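PDB 3E0X: lipase-esterase related protein from Clostridium acetobutylicum, which probably acts as a hydrolase of the alpha/beta-hydrolase family, its substrate and biological role being unknown. Local coordinates for residues Leu5-Val10 against Ser77-His82; Phe32-Lys37 against Glu155-Thr160; Lys131-Gln136 against Ala174-Asp179; Tyr206-Lys211 against Ser217-Phe222. All coordinates share one frame; numbering follows the deposited sequence.

Contact 1: Leu5-Val10 against Ser77-His82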
# COMPACT_ATOMS: atom_id res chain seq x y z
N LEU A 5 -0.36 -15.43 -6.08
CA LEU A 5 0.02 -14.89 -4.79
C LEU A 5 -0.89 -15.42 -3.68
O LEU A 5 -2.08 -15.69 -3.90
CB LEU A 5 -0.05 -13.37 -4.85
CG LEU A 5 0.89 -12.70 -5.83
CD1 LEU A 5 0.48 -11.25 -5.98
CD2 LEU A 5 2.34 -12.86 -5.34
N HIS A 6 -0.33 -15.56 -2.48
CA HIS A 6 -1.10 -15.90 -1.30
C HIS A 6 -2.00 -14.72 -0.94
O HIS A 6 -1.61 -13.56 -1.11
CB HIS A 6 -0.15 -16.17 -0.13
CG HIS A 6 -0.83 -16.27 1.20
ND1 HIS A 6 -1.58 -17.37 1.57
CD2 HIS A 6 -0.87 -15.41 2.25
CE1 HIS A 6 -2.06 -17.17 2.79
NE2 HIS A 6 -1.64 -16.00 3.23
N TYR A 7 -3.19 -15.00 -0.45
CA TYR A 7 -4.06 -13.96 0.03
C TYR A 7 -4.92 -14.51 1.16
O TYR A 7 -5.05 -15.75 1.33
CB TYR A 7 -4.98 -13.43 -1.08
CG TYR A 7 -6.00 -14.44 -1.55
CD1 TYR A 7 -7.28 -14.47 -1.01
CD2 TYR A 7 -5.67 -15.37 -2.53
CE1 TYR A 7 -8.23 -15.43 -1.43
CE2 TYR A 7 -6.60 -16.30 -2.97
CZ TYR A 7 -7.88 -16.33 -2.41
OH TYR A 7 -8.80 -17.28 -2.85
N VAL A 8 -5.51 -13.59 1.90
CA VAL A 8 -6.49 -13.87 2.94
C VAL A 8 -7.82 -13.24 2.52
O VAL A 8 -7.83 -12.09 2.03
CB VAL A 8 -6.02 -13.29 4.30
CG1 VAL A 8 -7.12 -13.35 5.34
CG2 VAL A 8 -4.80 -14.06 4.82
N HIS A 9 -8.92 -13.94 2.75
CA HIS A 9 -10.24 -13.52 2.29
C HIS A 9 -11.16 -13.40 3.49
O HIS A 9 -11.44 -14.40 4.17
CB HIS A 9 -10.73 -14.61 1.34
CG HIS A 9 -11.87 -14.21 0.48
ND1 HIS A 9 -12.54 -15.12 -0.32
CD2 HIS A 9 -12.47 -13.01 0.28
CE1 HIS A 9 -13.52 -14.49 -0.96
NE2 HIS A 9 -13.49 -13.21 -0.63
N VAL A 10 -11.60 -12.17 3.78
CA VAL A 10 -12.41 -11.89 4.98
C VAL A 10 -13.54 -10.91 4.65
O VAL A 10 -13.66 -10.44 3.51
CB VAL A 10 -11.55 -11.32 6.13
CG1 VAL A 10 -10.56 -12.35 6.57
CG2 VAL A 10 -10.85 -10.03 5.70
N SER A 77 -6.83 -14.64 -10.74
CA SER A 77 -7.23 -15.35 -9.53
C SER A 77 -8.72 -15.65 -9.56
O SER A 77 -9.54 -14.82 -10.03
CB SER A 77 -6.93 -14.53 -8.28
OG SER A 77 -7.40 -15.18 -7.11
N GLU A 78 -9.10 -16.81 -9.05
CA GLU A 78 -10.51 -17.13 -8.99
C GLU A 78 -11.29 -16.16 -8.09
O GLU A 78 -12.50 -15.98 -8.29
CB GLU A 78 -10.72 -18.58 -8.55
CG GLU A 78 -10.35 -19.59 -9.64
CD GLU A 78 -11.29 -19.61 -10.84
OE1 GLU A 78 -12.45 -19.19 -10.72
OE2 GLU A 78 -10.84 -20.08 -11.91
N VAL A 79 -10.61 -15.52 -7.14
CA VAL A 79 -11.27 -14.65 -6.19
C VAL A 79 -11.52 -13.22 -6.70
O VAL A 79 -12.33 -12.48 -6.12
CB VAL A 79 -10.52 -14.68 -4.82
CG1 VAL A 79 -9.28 -13.78 -4.83
CG2 VAL A 79 -11.44 -14.37 -3.69
N THR A 80 -10.87 -12.84 -7.80
CA THR A 80 -11.10 -11.50 -8.38
C THR A 80 -11.54 -11.51 -9.83
O THR A 80 -12.12 -10.51 -10.27
CB THR A 80 -9.83 -10.63 -8.33
OG1 THR A 80 -8.77 -11.34 -8.96
CG2 THR A 80 -9.45 -10.30 -6.90
N LYS A 81 -11.28 -12.59 -10.57
CA LYS A 81 -11.44 -12.54 -12.03
C LYS A 81 -12.88 -12.26 -12.46
O LYS A 81 -13.09 -11.66 -13.52
CB LYS A 81 -10.88 -13.79 -12.72
CG LYS A 81 -11.72 -15.03 -12.48
CD LYS A 81 -11.14 -16.34 -13.05
CE LYS A 81 -11.15 -16.36 -14.57
NZ LYS A 81 -10.41 -17.53 -15.09
N HIS A 82 -13.84 -12.63 -11.61
CA HIS A 82 -15.27 -12.40 -11.90
C HIS A 82 -15.90 -11.21 -11.17
O HIS A 82 -17.10 -10.93 -11.37
CB HIS A 82 -16.08 -13.66 -11.62
CG HIS A 82 -15.60 -14.85 -12.38
ND1 HIS A 82 -15.51 -14.87 -13.76
CD2 HIS A 82 -15.13 -16.06 -11.97
CE1 HIS A 82 -15.04 -16.03 -14.16
NE2 HIS A 82 -14.80 -16.77 -13.09
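Val79 sets one methyl group on Tyr7 and the other on His9, which ties the loop after helix 63-76 to strand 7-11 at the margin of the alpha/beta-hydrolase sheet. Tyr7 and His9 alternate with Val8 along the strand, so their CB atoms both point toward 77-82 and offer two rings to a single branched side chain. The evidence for CH-pi contacts is geometric. Val79 CG1 stands 4.0 Å from the centroid of the Tyr7 ring and 20° off its normal, over the face but displaced to the rim on the CZ side. Val79 CG2 is 3.7 Å from the centroid of the His9 imidazole, 25° off that normal, and comes nearest to His9 CE1 at 3.4 Å. The first torsion of Val79, 80°, divides the labour: CG1 falls between the backbone N and the carbonyl carbon, while CG2 lies anti to the N. Tyr7 meets Val79 from the opposite direction, whereas His9 slides past it.

Each partner is positioned by neighbours. The Tyr7 ring has Leu5 O and His9 CB at its edge, in plane. His9 NE2 is hydrogen-bonded to Asn43 OD1, which probably limits rotation of the imidazole. On the loop, in the conformer of Ser77 described, Val79 N donates to Ser77 OG at 3.2 Å, which fits an ST turn just beyond the helix, and Val79 also touches Phe73 of that helix. No hydrogen bond crosses between the segments; the phenol oxygen Tyr7 OH instead lies against Val79 CB, at 3.7 Å.

Contact 2: Phe32-Lys37 against Glu155-Thr160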
# COMPACT_ATOMS: atom_id res chain seq x y z
N PHE A 32 -2.54 -4.87 7.72
CA PHE A 32 -3.93 -4.39 7.61
C PHE A 32 -4.86 -4.93 8.70
O PHE A 32 -6.06 -4.74 8.62
CB PHE A 32 -4.46 -4.76 6.22
CG PHE A 32 -3.84 -3.96 5.09
CD1 PHE A 32 -4.09 -2.59 4.99
CD2 PHE A 32 -3.04 -4.58 4.14
CE1 PHE A 32 -3.55 -1.85 3.93
CE2 PHE A 32 -2.52 -3.85 3.07
CZ PHE A 32 -2.76 -2.47 2.98
N GLY A 33 -4.30 -5.56 9.73
CA GLY A 33 -5.09 -6.24 10.73
C GLY A 33 -6.09 -5.37 11.47
O GLY A 33 -7.15 -5.84 11.87
N GLU A 34 -5.73 -4.11 11.71
CA GLU A 34 -6.70 -3.21 12.33
C GLU A 34 -7.68 -2.64 11.33
O GLU A 34 -8.86 -2.57 11.60
CB GLU A 34 -6.00 -2.07 13.07
CG GLU A 34 -5.26 -2.50 14.30
CD GLU A 34 -6.12 -3.31 15.29
OE1 GLU A 34 -7.10 -2.76 15.81
OE2 GLU A 34 -5.77 -4.48 15.55
N LEU A 35 -7.19 -2.27 10.15
CA LEU A 35 -8.02 -1.61 9.16
C LEU A 35 -9.14 -2.54 8.71
O LEU A 35 -10.28 -2.12 8.53
CB LEU A 35 -7.17 -1.16 7.98
CG LEU A 35 -7.89 -0.33 6.93
CD1 LEU A 35 -8.39 0.96 7.55
CD2 LEU A 35 -7.00 -0.05 5.74
N GLU A 36 -8.81 -3.82 8.57
CA GLU A 36 -9.83 -4.77 8.12
C GLU A 36 -11.00 -4.89 9.12
O GLU A 36 -12.12 -5.22 8.74
CB GLU A 36 -9.21 -6.14 7.79
CG GLU A 36 -8.75 -6.93 8.99
CD GLU A 36 -8.06 -8.20 8.58
OE1 GLU A 36 -6.99 -8.12 7.94
OE2 GLU A 36 -8.59 -9.28 8.88
N LYS A 37 -10.77 -4.56 10.39
CA LYS A 37 -11.85 -4.64 11.38
C LYS A 37 -13.03 -3.68 11.11
O LYS A 37 -14.14 -3.89 11.61
CB LYS A 37 -11.31 -4.43 12.80
CG LYS A 37 -10.27 -5.45 13.23
CD LYS A 37 -9.75 -5.07 14.62
CE LYS A 37 -8.83 -6.14 15.17
NZ LYS A 37 -8.31 -5.72 16.49
N GLU A 155 3.11 -1.38 18.73
CA GLU A 155 4.07 -2.40 19.13
C GLU A 155 3.78 -3.73 18.45
O GLU A 155 4.66 -4.37 17.90
CB GLU A 155 4.07 -2.57 20.65
CG GLU A 155 5.11 -3.58 21.06
CD GLU A 155 5.42 -3.57 22.54
OE1 GLU A 155 4.67 -2.94 23.33
OE2 GLU A 155 6.42 -4.20 22.92
N LYS A 156 2.51 -4.12 18.48
CA LYS A 156 2.05 -5.36 17.87
C LYS A 156 2.31 -5.39 16.36
O LYS A 156 2.85 -6.36 15.81
CB LYS A 156 0.55 -5.51 18.14
CG LYS A 156 -0.08 -6.77 17.59
CD LYS A 156 -1.59 -6.71 17.71
CE LYS A 156 -2.21 -7.90 17.00
NZ LYS A 156 -3.69 -7.96 17.17
N TYR A 157 1.91 -4.33 15.66
CA TYR A 157 2.02 -4.39 14.21
C TYR A 157 3.42 -4.16 13.69
O TYR A 157 3.78 -4.68 12.61
CB TYR A 157 0.99 -3.49 13.53
CG TYR A 157 -0.38 -4.10 13.66
CD1 TYR A 157 -0.82 -5.07 12.76
CD2 TYR A 157 -1.22 -3.75 14.72
CE1 TYR A 157 -2.09 -5.66 12.90
CE2 TYR A 157 -2.49 -4.34 14.87
CZ TYR A 157 -2.92 -5.29 13.94
OH TYR A 157 -4.17 -5.86 14.08
N PHE A 158 4.24 -3.44 14.44
CA PHE A 158 5.64 -3.34 14.07
C PHE A 158 6.30 -4.72 14.04
O PHE A 158 7.17 -4.99 13.20
CB PHE A 158 6.40 -2.36 14.96
CG PHE A 158 7.69 -1.86 14.36
CD1 PHE A 158 7.67 -1.03 13.24
CD2 PHE A 158 8.91 -2.20 14.90
CE1 PHE A 158 8.87 -0.56 12.66
CE2 PHE A 158 10.10 -1.75 14.35
CZ PHE A 158 10.08 -0.91 13.23
N GLU A 159 5.88 -5.61 14.94
CA GLU A 159 6.44 -6.97 15.00
C GLU A 159 6.00 -7.84 13.82
O GLU A 159 6.58 -8.90 13.58
CB GLU A 159 6.13 -7.65 16.35
CG GLU A 159 6.00 -9.20 16.37
CD GLU A 159 7.32 -9.97 16.46
OE1 GLU A 159 8.31 -9.45 17.04
OE2 GLU A 159 7.37 -11.13 15.97
N THR A 160 4.97 -7.41 13.07
CA THR A 160 4.56 -8.18 11.89
C THR A 160 5.42 -7.93 10.64
O THR A 160 5.28 -8.64 9.61
CB THR A 160 3.08 -7.94 11.48
OG1 THR A 160 2.93 -6.64 10.87
CG2 THR A 160 2.14 -8.08 12.66
O HOH W 1 -5.33 -5.73 17.82
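Glu34 OE2 accepts from Tyr157 OH at 2.6 Å on its anti lone pair, the one away from the other carboxylate oxygen. Lys37 NZ forms a salt bridge with the same OE2 at 3.0 Å, arriving on the syn side but 24° out of the carboxylate plane. A water is a third donor to Glu34 OE2, at 2.6 Å, and accepts from Lys156 NZ at 2.8 Å, so it links two opposite charges whose own separation, Glu34 OE2 to Lys156 NZ, is 4.4 Å. With three donors and two lysines near it, this carboxylate is probably kept ionised.

Glu34 reaches the phenol by bending at its second torsion (-53°), and its side chain crosses Tyr157 at about a right angle, the carboxylate and ring planes being 65° apart. Helix 152-158, which carries Tyr157, belongs to the helices between strands 109-115 and 191-196, a position consistent with the cap inserted in many alpha/beta hydrolases; here it meets the loop that follows strand 18-22.

Glu34 CG lies 3.4 Å from Tyr157 CE2, and Gly33 CA comes within 3.7 Å of Tyr157 CE1. Tyr157 also touches Phe228, and its side chain is about 9 Å from the bound ortho-xylene. Behind it, Thr160 OG1 donates to Tyr157 O in the carbonyl plane, while the neighbouring Phe158 packs on Leu142 of the ligand pocket.

Contact 3: Lys131-Gln136 against Ala174-Asp179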
# COMPACT_ATOMS: atom_id res chain seq x y z
N LYS A 131 22.51 4.53 4.05
CA LYS A 131 22.64 3.29 4.83
C LYS A 131 22.03 2.11 4.09
O LYS A 131 22.63 1.03 4.03
CB LYS A 131 22.05 3.42 6.23
CG LYS A 131 22.81 4.44 7.09
CD LYS A 131 22.02 4.84 8.33
CE LYS A 131 22.63 6.07 9.03
NZ LYS A 131 21.81 6.51 10.19
N ILE A 132 20.83 2.30 3.52
CA ILE A 132 20.14 1.24 2.79
C ILE A 132 21.01 0.76 1.63
O ILE A 132 21.14 -0.46 1.39
CB ILE A 132 18.76 1.76 2.26
CG1 ILE A 132 17.74 1.98 3.41
CG2 ILE A 132 18.14 0.80 1.19
CD1 ILE A 132 17.40 0.75 4.21
N TYR A 133 21.60 1.70 0.89
CA TYR A 133 22.51 1.33 -0.21
C TYR A 133 23.72 0.56 0.26
O TYR A 133 24.34 -0.18 -0.53
CB TYR A 133 22.97 2.54 -1.02
CG TYR A 133 21.86 3.17 -1.81
CD1 TYR A 133 20.96 2.38 -2.54
CD2 TYR A 133 21.70 4.55 -1.82
CE1 TYR A 133 19.95 2.93 -3.25
CE2 TYR A 133 20.66 5.12 -2.53
CZ TYR A 133 19.80 4.29 -3.26
OH TYR A 133 18.77 4.81 -3.99
N HIS A 134 24.06 0.72 1.55
CA HIS A 134 25.17 -0.04 2.16
C HIS A 134 24.69 -1.27 2.94
O HIS A 134 25.43 -1.85 3.74
CB HIS A 134 26.06 0.88 3.00
CG HIS A 134 26.88 1.80 2.16
ND1 HIS A 134 26.36 2.93 1.56
CD2 HIS A 134 28.18 1.75 1.79
CE1 HIS A 134 27.30 3.53 0.85
NE2 HIS A 134 28.42 2.84 0.98
N ASN A 135 23.44 -1.64 2.66
CA ASN A 135 22.80 -2.84 3.17
C ASN A 135 22.57 -2.79 4.68
O ASN A 135 22.54 -3.83 5.34
CB ASN A 135 23.56 -4.09 2.75
CG ASN A 135 22.61 -5.23 2.38
OD1 ASN A 135 22.34 -6.10 3.20
ND2 ASN A 135 22.08 -5.20 1.17
N GLN A 136 22.33 -1.58 5.18
CA GLN A 136 22.11 -1.37 6.61
C GLN A 136 20.77 -0.69 6.82
O GLN A 136 20.50 0.35 6.21
CB GLN A 136 23.22 -0.50 7.22
CG GLN A 136 24.65 -1.08 7.12
CD GLN A 136 24.77 -2.53 7.61
OE1 GLN A 136 24.25 -2.90 8.68
NE2 GLN A 136 25.45 -3.38 6.81
N ALA A 174 13.42 -0.13 -4.30
CA ALA A 174 12.35 -0.06 -5.32
C ALA A 174 11.61 1.27 -5.21
O ALA A 174 11.31 1.92 -6.24
CB ALA A 174 11.39 -1.24 -5.17
N CYS A 175 11.38 1.72 -3.97
CA CYS A 175 10.68 3.00 -3.79
C CYS A 175 11.50 4.19 -4.24
O CYS A 175 10.96 5.12 -4.85
CB CYS A 175 10.27 3.19 -2.33
SG CYS A 175 8.90 2.12 -1.84
N LYS A 176 12.81 4.15 -3.98
CA LYS A 176 13.65 5.26 -4.41
C LYS A 176 13.74 5.32 -5.95
O LYS A 176 13.93 6.40 -6.51
CB LYS A 176 15.04 5.17 -3.77
CG LYS A 176 15.94 6.29 -4.25
CD LYS A 176 17.16 6.52 -3.41
CE LYS A 176 17.98 7.62 -4.10
NZ LYS A 176 19.45 7.45 -3.98
N LEU A 177 13.59 4.18 -6.62
CA LEU A 177 13.68 4.13 -8.07
C LEU A 177 12.39 4.54 -8.78
O LEU A 177 12.47 5.09 -9.87
CB LEU A 177 14.05 2.73 -8.53
CG LEU A 177 15.47 2.25 -8.20
CD1 LEU A 177 15.62 0.76 -8.55
CD2 LEU A 177 16.55 3.09 -8.86
N ILE A 178 11.21 4.28 -8.20
CA ILE A 178 9.94 4.48 -8.94
C ILE A 178 9.60 5.95 -9.21
O ILE A 178 9.80 6.82 -8.35
CB ILE A 178 8.76 3.77 -8.23
CG1 ILE A 178 7.54 3.67 -9.16
CG2 ILE A 178 8.41 4.45 -6.88
CD1 ILE A 178 7.75 2.87 -10.49
N ASP A 179 9.09 6.22 -10.41
CA ASP A 179 8.59 7.55 -10.69
C ASP A 179 7.45 7.45 -11.68
O ASP A 179 7.68 7.43 -12.90
CB ASP A 179 9.71 8.44 -11.23
CG ASP A 179 9.29 9.89 -11.40
OD1 ASP A 179 8.07 10.17 -11.30
OD2 ASP A 179 10.20 10.73 -11.62
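Tyr133 and Lys176 carry this surface contact through the phenol end of Tyr133 and the outer half of the Lys176 chain, the two side chains crossing at about a right angle. In the modelled conformer Lys176 NZ is placed to donate to Tyr133 OH at 2.7 Å, with the ammonium nitrogen at the ring edge, near its plane, but the bond is doubtful: Tyr133 was modelled in two conformers, and in the one described its OH falls implausibly close to Lys176 CD, so the pair is better read as one possible state than as a fixed bond. Lys176 starts with CG anti to the backbone N (178°), runs extended, and bends only at its last torsion (-145°), which leaves NZ near the CE2 edge of the ring in this conformer.

The two side chains bridge the C-terminal ends of helices 126-133 and 165-177. The first ends in a Schellman motif: Gln136 N reaches Lys131 O at 2.9 Å, Asn135 N reaches Ile132 O at 2.9 Å, and Asn135, with positive phi, is the C-prime residue. Beneath the surface pair, Ile132 packs on Leu172 and Ile173 of the second helix. That helix closes with Ile178 N bonded to Ala174 O at 3.1 Å, and on its buried side Cys175 touches Ser25, a residue of the ortho-xylene pocket.

Contact 4: Tyr206-Lys211 against Ser217-Phe222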
# COMPACT_ATOMS: atom_id res chain seq x y z
N TYR A 206 3.79 14.16 -1.35
CA TYR A 206 3.65 13.10 -2.36
C TYR A 206 2.17 12.85 -2.66
O TYR A 206 1.79 12.58 -3.80
CB TYR A 206 4.29 11.81 -1.89
CG TYR A 206 5.76 11.87 -1.56
CD1 TYR A 206 6.64 12.82 -2.14
CD2 TYR A 206 6.30 10.92 -0.70
CE1 TYR A 206 7.99 12.82 -1.83
CE2 TYR A 206 7.64 10.92 -0.39
CZ TYR A 206 8.49 11.87 -0.95
OH TYR A 206 9.84 11.86 -0.65
N SER A 207 1.33 12.91 -1.64
CA SER A 207 -0.11 12.72 -1.80
C SER A 207 -0.75 13.93 -2.48
O SER A 207 -1.72 13.78 -3.25
CB SER A 207 -0.75 12.42 -0.45
OG SER A 207 -0.53 11.06 -0.08
N GLU A 208 -0.20 15.11 -2.22
CA GLU A 208 -0.68 16.32 -2.92
C GLU A 208 -0.42 16.22 -4.43
O GLU A 208 -1.22 16.70 -5.25
CB GLU A 208 -0.06 17.59 -2.33
CG GLU A 208 -0.56 17.91 -0.92
CD GLU A 208 -1.87 18.70 -0.87
OE1 GLU A 208 -2.57 18.82 -1.91
OE2 GLU A 208 -2.23 19.21 0.23
N ILE A 209 0.70 15.63 -4.82
CA ILE A 209 0.98 15.44 -6.24
C ILE A 209 -0.05 14.48 -6.86
O ILE A 209 -0.54 14.72 -7.96
CB ILE A 209 2.44 14.95 -6.47
CG1 ILE A 209 3.44 16.11 -6.21
CG2 ILE A 209 2.60 14.41 -7.86
CD1 ILE A 209 4.83 15.63 -6.09
N ILE A 210 -0.40 13.41 -6.15
CA ILE A 210 -1.43 12.50 -6.69
C ILE A 210 -2.74 13.26 -6.94
O ILE A 210 -3.37 13.15 -8.02
CB ILE A 210 -1.66 11.30 -5.74
CG1 ILE A 210 -0.42 10.43 -5.68
CG2 ILE A 210 -2.93 10.48 -6.17
CD1 ILE A 210 -0.43 9.44 -4.52
N LYS A 211 -3.15 14.06 -5.95
CA LYS A 211 -4.39 14.84 -6.07
C LYS A 211 -4.28 15.80 -7.26
O LYS A 211 -5.23 15.95 -8.03
CB LYS A 211 -4.68 15.61 -4.79
CG LYS A 211 -5.84 16.60 -4.89
CD LYS A 211 -7.16 15.92 -4.59
CE LYS A 211 -8.33 16.88 -4.78
NZ LYS A 211 -8.62 17.04 -6.24
N SER A 217 -9.95 12.93 -8.45
CA SER A 217 -9.15 12.61 -7.28
C SER A 217 -9.64 13.28 -6.00
O SER A 217 -10.33 14.32 -6.04
CB SER A 217 -7.69 12.95 -7.53
OG SER A 217 -7.53 14.34 -7.70
N GLU A 218 -9.28 12.67 -4.88
CA GLU A 218 -9.63 13.18 -3.56
C GLU A 218 -8.41 13.06 -2.68
O GLU A 218 -7.55 12.22 -2.91
CB GLU A 218 -10.76 12.36 -2.92
CG GLU A 218 -12.02 12.23 -3.77
CD GLU A 218 -12.82 13.50 -3.88
OE1 GLU A 218 -12.55 14.49 -3.16
OE2 GLU A 218 -13.75 13.50 -4.72
N LEU A 219 -8.35 13.89 -1.64
CA LEU A 219 -7.22 13.87 -0.72
C LEU A 219 -7.74 14.06 0.69
O LEU A 219 -8.55 14.97 0.94
CB LEU A 219 -6.22 14.96 -1.10
CG LEU A 219 -5.13 15.24 -0.08
CD1 LEU A 219 -4.17 14.06 0.03
CD2 LEU A 219 -4.41 16.52 -0.47
N LYS A 220 -7.31 13.19 1.62
CA LYS A 220 -7.59 13.40 3.04
C LYS A 220 -6.28 13.46 3.80
O LYS A 220 -5.46 12.53 3.72
CB LYS A 220 -8.46 12.29 3.62
CG LYS A 220 -8.50 12.29 5.15
CD LYS A 220 -9.24 13.51 5.71
CE LYS A 220 -9.25 13.46 7.21
NZ LYS A 220 -10.08 14.54 7.83
N ILE A 221 -6.07 14.56 4.53
CA ILE A 221 -4.86 14.71 5.36
C ILE A 221 -5.28 14.66 6.82
O ILE A 221 -5.99 15.54 7.29
CB ILE A 221 -4.11 16.03 5.06
CG1 ILE A 221 -3.74 16.13 3.57
CG2 ILE A 221 -2.87 16.13 5.93
CD1 ILE A 221 -3.27 17.53 3.15
N PHE A 222 -4.86 13.62 7.53
CA PHE A 222 -5.03 13.58 8.99
C PHE A 222 -3.92 14.40 9.65
O PHE A 222 -2.80 14.44 9.13
CB PHE A 222 -4.95 12.14 9.49
CG PHE A 222 -6.17 11.32 9.18
CD1 PHE A 222 -7.22 11.23 10.10
CD2 PHE A 222 -6.28 10.63 7.98
CE1 PHE A 222 -8.36 10.48 9.82
CE2 PHE A 222 -7.42 9.87 7.69
CZ PHE A 222 -8.44 9.79 8.60
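The second half of a beta-alpha-beta unit, strand 191-196, helix 204-213 and strand 217-222, brings Lys211 back against Ser217 and Leu219. The short helix and strand segments run nearly antiparallel, 157° between their directions, with axes 8.0 Å apart at closest approach, as expected where a helix lies on the strand it leads into.

The polar grip sits at the turn end. Ser217 OG is 2.8 Å from Lys211 O, but its proton can also serve Val214 O, so the acceptor is not settled. Lys211 NZ donates to Ser217 OG at 3.3 Å and, weakly, to Ser217 O at 3.2 Å. Two bends, at the second torsion (87°) and the fourth (77°), fold the lysine over the start of the strand, and its CD rests 3.7 Å from Leu219 CB.

Further along, Leu219 points its branches at two helix residues: CD1 meets Ser207 CB at 3.8 Å, and CD2 lies 3.3 Å from Glu208 OE1. The Glu208 side chain crosses that of Leu219 at about a right angle, and its OE2 is 3.5 Å from Ile221 CD1. Ser207 also reaches the adjoining strand, touching Ala193 and Val195.

Ser217 OG thus has a donor in Lys211 NZ and backbone carbonyls within reach for its own proton, so a buried hydroxyl is satisfied; the lysine's aliphatic part meanwhile packs on Leu219 CB, and its ammonium group may slightly polarise the Ser217 carbonyl, through a bond that is weak.

Overall arrangement
Contacts 1 and 4 involve the two outermost strands of the seven-stranded sheet, 7-11 and 217-222; their centres are about 28 Å apart, on opposite sides of the chain's centre. The centres of contacts 1 and 2 are about 21 Å apart, yet their nearest atoms touch, Val10 CG2 to Glu36 OE2 at 4.0 Å. The centres of contacts 2 and 3 are about 25 Å apart; their helices 152-158 and 165-177 are consecutive. Along the sequence, contact 1 closes before contacts 3 and 4 open, whereas contact 2 crosses both contacts 1 and 3. Contact 2 joins a loop of the sheet region to the helices between strands 109-115 and 191-196, and contact 3 lies within those helices; contacts 1 and 4 lie at the sheet margins.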